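Local coordinates for blue copper protein (Hyphomicrobium denitrificans, PDB 3EF4), which binds a single copper ion and, as a pseudoazurin of the blue copper family, probably carries electrons in the periplasm, at residues 65-68 / 74-77. Numbering follows the deposited sequence.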
loop_
_atom_site.group_PDB
_atom_site.type_symbol
_atom_site.label_atom_id
_atom_site.label_comp_id
_atom_site.label_asym_id
_atom_site.label_seq_id
_atom_site.Cartn_x
_atom_site.Cartn_y
_atom_site.Cartn_z
ATOM N N VAL A 65 4.103 8.579 7.635
ATOM C CA VAL A 65 5.198 8.435 6.683
ATOM C C VAL A 65 4.666 8.755 5.289
ATOM O O VAL A 65 3.475 8.566 5.004
ATOM C CB VAL A 65 5.766 7.018 6.759
ATOM C CG1 VAL A 65 4.808 5.944 6.233
ATOM C CG2 VAL A 65 7.104 6.923 6.008
ATOM N N VAL A 66 5.536 9.242 4.443
ATOM C CA VAL A 66 5.226 9.577 3.059
ATOM C C VAL A 66 5.924 8.657 2.096
ATOM O O VAL A 66 7.057 8.202 2.298
ATOM C CB VAL A 66 5.623 11.072 2.938
ATOM C CG1 VAL A 66 7.016 11.248 2.382
ATOM C CG2 VAL A 66 4.623 11.901 2.136
ATOM N N PHE A 67 5.210 8.399 1.014
ATOM C CA PHE A 67 5.724 7.820 -0.211
ATOM C C PHE A 67 5.735 8.941 -1.269
ATOM O O PHE A 67 4.665 9.515 -1.552
ATOM C CB PHE A 67 4.887 6.655 -0.711
ATOM C CG PHE A 67 5.238 6.165 -2.100
ATOM C CD1 PHE A 67 4.238 6.025 -3.048
ATOM C CD2 PHE A 67 6.516 5.854 -2.475
ATOM C CE1 PHE A 67 4.480 5.589 -4.328
ATOM C CE2 PHE A 67 6.760 5.414 -3.773
ATOM C CZ PHE A 67 5.759 5.263 -4.685
ATOM N N ASN A 68 6.875 9.227 -1.793
ATOM C CA ASN A 68 7.004 10.247 -2.841
ATOM C C ASN A 68 6.898 9.544 -4.179
ATOM O O ASN A 68 7.834 8.909 -4.649
ATOM C CB ASN A 68 8.324 10.987 -2.715
ATOM C CG ASN A 68 8.486 11.752 -1.426
ATOM O OD1 ASN A 68 9.527 11.649 -0.748
ATOM N ND2 ASN A 68 7.485 12.475 -1.090
ATOM N N LEU A 74 3.614 -0.003 -9.842
ATOM C CA LEU A 74 2.820 -0.430 -8.724
ATOM C C LEU A 74 3.662 -0.684 -7.507
ATOM O O LEU A 74 4.660 -1.397 -7.604
ATOM C CB LEU A 74 2.017 -1.701 -9.084
ATOM C CG LEU A 74 0.972 -1.517 -10.159
ATOM C CD1 LEU A 74 0.503 -2.872 -10.658
ATOM C CD2 LEU A 74 -0.219 -0.738 -9.626
ATOM N N TYR A 75 3.227 -0.158 -6.383
ATOM C CA TYR A 75 3.960 -0.140 -5.122
ATOM C C TYR A 75 3.094 -0.739 -4.010
ATOM O O TYR A 75 2.040 -0.214 -3.687
ATOM C CB TYR A 75 4.302 1.310 -4.783
ATOM C CG TYR A 75 5.245 1.939 -5.757
ATOM C CD1 TYR A 75 4.795 2.527 -6.927
ATOM C CD2 TYR A 75 6.618 1.944 -5.518
ATOM C CE1 TYR A 75 5.678 3.111 -7.832
ATOM C CE2 TYR A 75 7.485 2.517 -6.396
ATOM C CZ TYR A 75 7.025 3.091 -7.563
ATOM O OH TYR A 75 7.924 3.699 -8.421
ATOM N N VAL A 76 3.592 -1.818 -3.449
ATOM C CA VAL A 76 2.898 -2.498 -2.360
ATOM C C VAL A 76 3.533 -2.111 -1.042
ATOM O O VAL A 76 4.766 -2.255 -0.883
ATOM C CB VAL A 76 2.958 -4.043 -2.536
ATOM C CG1 VAL A 76 2.154 -4.708 -1.425
ATOM C CG2 VAL A 76 2.432 -4.458 -3.884
ATOM N N LEU A 77 2.698 -1.672 -0.098
ATOM C CA LEU A 77 3.137 -1.418 1.267
ATOM C C LEU A 77 2.330 -2.289 2.210
ATOM O O LEU A 77 1.207 -2.667 1.936
ATOM C CB LEU A 77 3.061 0.048 1.653
ATOM C CG LEU A 77 3.888 1.017 0.828
ATOM C CD1 LEU A 77 3.138 1.528 -0.377
ATOM C CD2 LEU A 77 4.365 2.193 1.684
#
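F67 drives the tip of its ring into one face of Y75, and this aromatic pair supplies most of the contact. CZ of F67 stands 3.4 Å above the Y75 ring plane, over its centre, and lies 3.5 Å from CD2 of Y75. The ring planes meet obliquely at 48°, with centroids 4.6 Å apart. CE1 of F67 leans to the CG and CD1 side of Y75, CE2 to the CD2 and CE2 side, so the tyrosine face is met by the whole leading end of the phenylalanine. Torsions explain the reach: F67 holds CG anti to its own nitrogen (chi1 170°), swinging the ring across to strand 73-78, while Y75 lays its ring crosswise to that approach. W50 packs edge-to-face with both rings, making an aromatic cluster. Beyond the F67 contact, the Y75 hydroxyl hydrogen-bonds O of K71.

Away from this pair the contact thins quickly. L77 also points toward strand 65-68, yet its CD2 comes no nearer than 5.1 Å to CB of F67, and on the outer side V66 and N68 turn from the interior, N68 to solvent. No hydrogen bond links the segments; their backbones are tied to other strands, F67 to V32 and Y75 to V91. With an alanine at Y75, CZ of F67 is likely to lose the face it rests on, and O of K71 its hydroxyl partner. The two strands come from opposite sheets of the cupredoxin beta-sandwich, away from the copper site, and what joins them is buried van der Waals and aromatic contact alone.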